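Local coordinates for leucine-rich repeat protein TpLRR (Treponema pallidum, PDB 6MLX), which is of unknown function but is a secreted, probably periplasmic protein with a leucine-rich repeat fold, which commonly serves in binding other proteins, at residues V46-K51 / S66-I71; L133-K138 / L156-K161; C171-E176 / C194-D199. All blocks are in the same frame, centred on the assembly; numbering follows the deposited sequence.

Contact 1. Residues V46-K51 / S66-I71; sequences VEVATK and SSVRMI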
# COMPACT_ATOMS: atom_id res chain seq x y z
N VAL A 46 8.07 16.13 2.45
CA VAL A 46 6.65 15.87 2.64
C VAL A 46 6.04 14.92 1.62
O VAL A 46 4.88 14.51 1.80
CB VAL A 46 5.84 17.19 2.66
CG1 VAL A 46 6.25 18.04 3.85
CG2 VAL A 46 6.06 17.95 1.37
N GLU A 47 6.75 14.57 0.55
CA GLU A 47 6.16 13.76 -0.50
C GLU A 47 7.23 12.91 -1.18
O GLU A 47 8.36 13.37 -1.39
CB GLU A 47 5.44 14.64 -1.52
CG GLU A 47 4.88 13.90 -2.72
CD GLU A 47 4.02 14.80 -3.59
OE1 GLU A 47 3.84 14.50 -4.79
OE2 GLU A 47 3.52 15.82 -3.08
N VAL A 48 6.88 11.67 -1.50
CA VAL A 48 7.67 10.83 -2.40
C VAL A 48 6.92 10.79 -3.73
O VAL A 48 5.88 10.13 -3.85
CB VAL A 48 7.88 9.41 -1.84
CG1 VAL A 48 8.66 8.56 -2.85
CG2 VAL A 48 8.57 9.44 -0.50
N ALA A 49 7.46 11.47 -4.75
CA ALA A 49 6.74 11.72 -5.99
C ALA A 49 6.61 10.47 -6.85
O ALA A 49 7.26 9.44 -6.63
CB ALA A 49 7.44 12.82 -6.81
N THR A 50 5.74 10.59 -7.85
CA THR A 50 5.54 9.60 -8.91
C THR A 50 6.84 8.94 -9.35
O THR A 50 7.79 9.61 -9.74
CB THR A 50 4.86 10.29 -10.10
OG1 THR A 50 3.52 10.66 -9.75
CG2 THR A 50 4.82 9.38 -11.31
N LYS A 51 6.90 7.60 -9.25
CA LYS A 51 7.99 6.78 -9.78
C LYS A 51 9.36 7.12 -9.19
O LYS A 51 10.40 6.86 -9.81
CB LYS A 51 8.07 6.86 -11.32
CG LYS A 51 6.83 6.39 -12.07
CD LYS A 51 6.96 6.53 -13.61
CE LYS A 51 6.88 5.16 -14.30
NZ LYS A 51 5.92 5.12 -15.50
N SER A 66 8.47 11.12 9.40
CA SER A 66 7.10 11.46 9.78
C SER A 66 6.52 12.63 8.98
O SER A 66 5.29 12.77 8.90
CB SER A 66 7.03 11.76 11.28
OG SER A 66 8.19 12.45 11.70
N SER A 67 7.38 13.44 8.36
CA SER A 67 6.93 14.56 7.54
C SER A 67 6.32 14.13 6.21
O SER A 67 5.66 14.95 5.57
CB SER A 67 8.11 15.50 7.29
OG SER A 67 9.28 14.74 7.01
N VAL A 68 6.52 12.89 5.78
CA VAL A 68 5.99 12.49 4.48
C VAL A 68 4.49 12.26 4.58
O VAL A 68 4.02 11.43 5.37
CB VAL A 68 6.70 11.25 3.93
CG1 VAL A 68 5.91 10.70 2.75
CG2 VAL A 68 8.12 11.60 3.51
N ARG A 69 3.73 12.99 3.78
CA ARG A 69 2.28 12.94 3.77
C ARG A 69 1.72 12.09 2.64
O ARG A 69 0.59 11.60 2.74
CB ARG A 69 1.71 14.36 3.64
CG ARG A 69 2.08 15.30 4.78
CD ARG A 69 1.16 15.06 5.98
NE ARG A 69 1.43 15.95 7.11
CZ ARG A 69 2.25 15.67 8.13
NH1 ARG A 69 2.91 14.52 8.17
NH2 ARG A 69 2.43 16.56 9.11
N MET A 70 2.50 11.88 1.58
CA MET A 70 1.99 11.38 0.32
C MET A 70 3.03 10.50 -0.35
O MET A 70 4.20 10.89 -0.45
CB MET A 70 1.62 12.55 -0.59
CG MET A 70 1.66 12.21 -2.07
SD MET A 70 0.18 11.31 -2.45
CE MET A 70 -1.02 12.63 -2.26
N ILE A 71 2.62 9.33 -0.82
CA ILE A 71 3.44 8.47 -1.67
C ILE A 71 2.76 8.40 -3.04
O ILE A 71 1.63 7.89 -3.14
CB ILE A 71 3.65 7.08 -1.07
CG1 ILE A 71 4.40 7.19 0.26
CG2 ILE A 71 4.40 6.16 -2.04
CD1 ILE A 71 4.58 5.88 0.99
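Two nearly straight backbone hydrogen bonds join residues 46-48 to the chain at 67-71. Arg69 N gives its hydrogen to Val46 O at 2.7 Å, reaching it from above the carbonyl plane, 41° out; Val48 N donates to Met70 O at 3.0 Å, almost along the C=O axis. Val46 CA also brings its hydrogen to Ser67 O, 3.2 Å away. The pairs Glu47 with Met70 and Val48 with Ile71 are parallel bridges, the lateral stacking of short strands from successive turns by which a leucine-rich repeat solenoid grows. On one face Glu47 and Met70 run side by side, both with CG anti to the backbone N, and Glu47 CG lies 3.7 Å from Met70 CG. The extended Glu47 chain lays CG and the carboxyl carbon along Met70 CG, while Met70, bent at chi2 (78°) and again at chi3, leads its end away from Glu47, and its side chain touches Arg95. Val48, Ile71 and Val68 are buried, as branched aliphatics suit, with Val48 CG2 4.4 Å from Val68 CG1. Further out, Ser67 OG hydrogen-bonds Val45 O, fixing the turn before the second strand, and Val46 and Glu47 pair through their backbones with strand 22-27.

Contact 2. Residues L133-K138 / L156-K161; sequences LPNSVK and LPVGVK
Asn135 OD1 takes a single hydrogen bond across this contact, from Val158 N at 2.8 Å, with an N-H...O angle of 156°. The donor stands above the amide's carbonyl plane, 44° out of it. The two segments are equivalent corners of successive turns of the leucine-rich repeat solenoid: each follows a short strand, carries a Leu-Pro pair and folds into a type I beta turn, Pro134 to Val137 in one and Pro157 to Val160 in the other. With chi1 at -70°, Asn135 CG lies anti to its own carbonyl carbon, and from there the amide crosses Val158 obliquely. Val158 CB sits 3.3 Å from Asn135 OD1, and the valine branch CG1, in the crowded position between backbone N and carbonyl carbon, lies against Asn135 CG. A short polar side chain suits this exposed corner, since its carbonyl can meet the next turn's backbone N-H.

Alongside this bond, Pro157 packs against three residues of the preceding repeat. Pro157 CD lies 3.9 Å from Leu133 CB, the two side chains running alongside each other, and Pro157 CG is 3.9 Å from Val137 CB. The ring's CB approaches the carbonyl oxygens Pro134 O and Val137 O, of which Pro134 O already accepts the turn bond from Val137 N. Proline suits the place: it has no N-H to satisfy in this buried setting, and its compact ring packs against Leu133 and Val137. Deeper still, Leu133 CD1 and Leu156 CD2 meet at 4.4 Å. Ser136 OG points back to the preceding repeat, bonding Leu114 O and Arg112 O. A water completes the link between the turns, donating to Asn135 O at 2.8 Å and accepting from Gly159 N at 2.9 Å.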
# COMPACT_ATOMS: atom_id res chain seq x y z
N LEU A 133 -5.76 -2.88 8.23
CA LEU A 133 -6.10 -1.54 7.77
C LEU A 133 -6.66 -0.76 8.95
O LEU A 133 -7.69 -1.16 9.51
CB LEU A 133 -7.09 -1.61 6.63
CG LEU A 133 -6.62 -2.37 5.38
CD1 LEU A 133 -7.74 -2.63 4.39
CD2 LEU A 133 -5.46 -1.63 4.68
N PRO A 134 -6.02 0.33 9.38
CA PRO A 134 -6.56 1.14 10.48
C PRO A 134 -7.92 1.74 10.15
O PRO A 134 -8.32 1.85 8.99
CB PRO A 134 -5.51 2.24 10.67
CG PRO A 134 -4.28 1.71 9.99
CD PRO A 134 -4.78 0.91 8.83
N ASN A 135 -8.64 2.15 11.20
CA ASN A 135 -9.96 2.72 10.99
C ASN A 135 -9.91 4.07 10.28
O ASN A 135 -10.92 4.50 9.72
CB ASN A 135 -10.70 2.83 12.33
CG ASN A 135 -11.11 1.46 12.91
OD1 ASN A 135 -11.22 0.47 12.18
ND2 ASN A 135 -11.33 1.40 14.22
N SER A 136 -8.75 4.74 10.26
CA SER A 136 -8.59 5.99 9.52
C SER A 136 -8.73 5.81 8.01
O SER A 136 -9.02 6.79 7.31
CB SER A 136 -7.22 6.59 9.82
OG SER A 136 -6.16 5.68 9.51
N VAL A 137 -8.53 4.60 7.50
CA VAL A 137 -8.54 4.36 6.06
C VAL A 137 -9.97 4.49 5.56
O VAL A 137 -10.82 3.65 5.86
CB VAL A 137 -7.93 3.00 5.72
CG1 VAL A 137 -7.97 2.77 4.21
CG2 VAL A 137 -6.49 2.90 6.25
N LYS A 138 -10.24 5.56 4.82
CA LYS A 138 -11.57 5.86 4.31
C LYS A 138 -11.77 5.43 2.86
O LYS A 138 -12.91 5.25 2.44
CB LYS A 138 -11.85 7.37 4.41
CG LYS A 138 -11.82 7.93 5.83
CD LYS A 138 -11.84 9.48 5.84
CE LYS A 138 -12.08 10.03 7.25
NZ LYS A 138 -11.12 9.48 8.24
N LEU A 156 -10.26 -5.22 7.82
CA LEU A 156 -10.81 -4.05 7.16
C LEU A 156 -11.00 -2.91 8.16
O LEU A 156 -11.11 -3.14 9.37
CB LEU A 156 -12.15 -4.40 6.53
CG LEU A 156 -12.12 -5.43 5.40
CD1 LEU A 156 -13.53 -5.92 5.14
CD2 LEU A 156 -11.52 -4.83 4.15
N PRO A 157 -11.04 -1.66 7.68
CA PRO A 157 -11.44 -0.55 8.56
C PRO A 157 -12.87 -0.77 9.03
O PRO A 157 -13.71 -1.30 8.30
CB PRO A 157 -11.33 0.69 7.66
CG PRO A 157 -10.64 0.24 6.43
CD PRO A 157 -10.92 -1.22 6.28
N VAL A 158 -13.15 -0.34 10.26
CA VAL A 158 -14.46 -0.61 10.86
C VAL A 158 -15.60 -0.01 10.02
O VAL A 158 -16.66 -0.62 9.88
CB VAL A 158 -14.49 -0.12 12.32
CG1 VAL A 158 -14.74 1.36 12.40
CG2 VAL A 158 -15.53 -0.86 13.11
N GLY A 159 -15.40 1.16 9.43
CA GLY A 159 -16.55 1.78 8.80
C GLY A 159 -16.71 1.54 7.31
O GLY A 159 -17.50 2.24 6.65
N VAL A 160 -15.99 0.56 6.77
CA VAL A 160 -15.82 0.46 5.32
C VAL A 160 -17.17 0.30 4.63
O VAL A 160 -17.99 -0.55 5.02
CB VAL A 160 -14.86 -0.68 4.95
CG1 VAL A 160 -15.26 -1.98 5.60
CG2 VAL A 160 -14.79 -0.84 3.45
N LYS A 161 -17.42 1.11 3.61
CA LYS A 161 -18.72 1.12 2.95
C LYS A 161 -18.78 0.30 1.67
O LYS A 161 -19.86 -0.18 1.31
CB LYS A 161 -19.15 2.56 2.67
CG LYS A 161 -19.18 3.38 3.93
CD LYS A 161 -20.08 4.55 3.82
CE LYS A 161 -19.33 5.75 3.37
NZ LYS A 161 -20.01 6.92 3.98
O HOH W 1 -13.46 3.31 9.59

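Contact 3. Residues C171-E176 / C194-D199; sequences CRNLVE and CYRLPD
Arg196 holds Asn173 side-on: NE at 3.1 Å and NH2 at 3.0 Å both donate to Asn173 OD1, which lies close to the guanidinium plane. The amide is turned 84° against that plane, so NE comes in the carbonyl plane and NH2 from above it. Chi1 places Arg196 CG anti to the carbonyl carbon, 3.1 Å from Arg172 O; bends at chi2 (-119°) and chi3 (-86°) then carry the guanidinium to Asn173, with Val175 CG1 over one face. A long, flexible arginine suits this exposed edge; Asn173 ND2 meanwhile bonds Ala149 O one repeat back. Inward, Cys171 and Cys194 share one conformation, SG anti to the carbonyl carbon, and Cys194 SG rests 4.0 Å from Cys171 CB without a disulfide. Leu174, with CG anti to the backbone N, crosses Leu197 obliquely, its CG 3.9 Å from Leu197 CD2. These residues begin and end two type I turns, Cys171 to Leu174 and Cys194 to Leu197, stacked at equivalent places in successive coils. Segment 171-176 leads into strand 176-178, whereas at Pro198, the N-cap residue, the second segment enters helix 199-207 at the C-terminal end of the solenoid; Phe214, from beyond it, touches Leu197.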
# COMPACT_ATOMS: atom_id res chain seq x y z
N CYS A 171 -6.21 -13.56 -4.79
CA CYS A 171 -5.68 -13.81 -3.45
C CYS A 171 -6.05 -15.23 -3.07
O CYS A 171 -6.95 -15.50 -2.28
CB CYS A 171 -6.21 -12.78 -2.46
SG CYS A 171 -5.59 -11.10 -2.76
N ARG A 172 -5.32 -16.17 -3.66
CA ARG A 172 -5.67 -17.57 -3.53
C ARG A 172 -5.38 -18.15 -2.15
O ARG A 172 -5.83 -19.26 -1.87
CB ARG A 172 -4.94 -18.39 -4.59
CG ARG A 172 -3.49 -18.05 -4.78
CD ARG A 172 -2.86 -19.07 -5.73
NE ARG A 172 -1.52 -18.68 -6.16
CZ ARG A 172 -0.42 -18.97 -5.48
NH1 ARG A 172 -0.50 -19.64 -4.34
NH2 ARG A 172 0.77 -18.60 -5.94
N ASN A 173 -4.66 -17.44 -1.28
CA ASN A 173 -4.42 -17.92 0.08
C ASN A 173 -5.20 -17.14 1.13
O ASN A 173 -4.98 -17.34 2.33
CB ASN A 173 -2.93 -17.88 0.39
CG ASN A 173 -2.23 -19.15 -0.03
OD1 ASN A 173 -2.66 -20.25 0.33
ND2 ASN A 173 -1.17 -19.01 -0.82
N LEU A 174 -6.13 -16.27 0.72
CA LEU A 174 -6.88 -15.45 1.65
C LEU A 174 -7.88 -16.31 2.41
O LEU A 174 -8.73 -16.97 1.80
CB LEU A 174 -7.58 -14.33 0.90
CG LEU A 174 -8.41 -13.38 1.77
CD1 LEU A 174 -7.52 -12.72 2.84
CD2 LEU A 174 -9.08 -12.33 0.90
N VAL A 175 -7.79 -16.32 3.74
CA VAL A 175 -8.71 -17.11 4.54
C VAL A 175 -9.40 -16.31 5.63
O VAL A 175 -10.41 -16.78 6.18
CB VAL A 175 -8.01 -18.35 5.16
CG1 VAL A 175 -7.38 -19.21 4.07
CG2 VAL A 175 -6.96 -17.91 6.12
N GLU A 176 -8.93 -15.12 5.98
CA GLU A 176 -9.47 -14.36 7.10
C GLU A 176 -9.71 -12.93 6.67
O GLU A 176 -8.82 -12.27 6.12
CB GLU A 176 -8.53 -14.40 8.30
CG GLU A 176 -9.02 -13.63 9.51
CD GLU A 176 -8.05 -13.73 10.68
OE1 GLU A 176 -6.94 -13.16 10.61
OE2 GLU A 176 -8.38 -14.39 11.66
N CYS A 194 -10.20 -16.37 -5.10
CA CYS A 194 -9.96 -16.56 -3.67
C CYS A 194 -10.39 -17.97 -3.27
O CYS A 194 -11.41 -18.18 -2.61
CB CYS A 194 -10.68 -15.49 -2.86
SG CYS A 194 -9.98 -13.82 -3.07
N TYR A 195 -9.56 -18.95 -3.65
CA TYR A 195 -9.93 -20.35 -3.52
C TYR A 195 -10.03 -20.82 -2.07
O TYR A 195 -10.74 -21.80 -1.80
CB TYR A 195 -8.93 -21.24 -4.28
CG TYR A 195 -9.21 -21.20 -5.76
CD1 TYR A 195 -10.22 -21.99 -6.31
CD2 TYR A 195 -8.50 -20.36 -6.61
CE1 TYR A 195 -10.51 -21.95 -7.66
CE2 TYR A 195 -8.79 -20.30 -7.97
CZ TYR A 195 -9.79 -21.11 -8.49
OH TYR A 195 -10.10 -21.09 -9.83
N ARG A 196 -9.37 -20.15 -1.14
CA ARG A 196 -9.25 -20.66 0.21
C ARG A 196 -10.19 -20.00 1.22
O ARG A 196 -10.08 -20.28 2.42
CB ARG A 196 -7.80 -20.56 0.67
CG ARG A 196 -6.94 -21.55 -0.08
CD ARG A 196 -6.31 -22.51 0.88
NE ARG A 196 -5.07 -21.94 1.39
CZ ARG A 196 -4.51 -22.27 2.54
NH1 ARG A 196 -5.11 -23.15 3.34
NH2 ARG A 196 -3.37 -21.70 2.91
N LEU A 197 -11.12 -19.16 0.78
CA LEU A 197 -12.06 -18.55 1.72
C LEU A 197 -12.85 -19.64 2.45
O LEU A 197 -13.44 -20.51 1.80
CB LEU A 197 -13.01 -17.60 1.00
CG LEU A 197 -12.37 -16.46 0.21
CD1 LEU A 197 -13.45 -15.68 -0.51
CD2 LEU A 197 -11.54 -15.56 1.12
N PRO A 198 -12.89 -19.63 3.78
CA PRO A 198 -13.68 -20.63 4.51
C PRO A 198 -15.17 -20.48 4.24
O PRO A 198 -15.67 -19.42 3.86
CB PRO A 198 -13.36 -20.33 5.98
CG PRO A 198 -12.16 -19.46 5.97
CD PRO A 198 -12.19 -18.71 4.69
N ASP A 199 -15.90 -21.58 4.48
CA ASP A 199 -17.33 -21.59 4.17
C ASP A 199 -18.10 -20.57 5.01
O ASP A 199 -19.00 -19.91 4.49
CB ASP A 199 -17.91 -22.98 4.38
CG ASP A 199 -17.64 -23.89 3.21
OD1 ASP A 199 -18.01 -23.54 2.07
OD2 ASP A 199 -17.05 -24.97 3.44

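How the contacts relate
From the N terminus, contact 1 comes first, joining strand 43-48 to strand 70-71 and closing a loop with 14 residues between its segments. Contact 2 follows, then contact 3, each with 17 residues between its segments, whose equivalent positions are 23 residues, one turn of the solenoid, apart. The three loops lie in series and neither nest nor cross. Contact 1 lies near the N-terminal strands; contact 2 joins two later turns at the corners that follow strands 130-132 and 153-155; contact 3 ties the coil before strand 176-178 to the approach to helix 199-207. The centres of contacts 1 and 2 lie 22 Å apart and those of contacts 2 and 3 21 Å, while contacts 1 and 3 fall on opposite sides of the chain's centre.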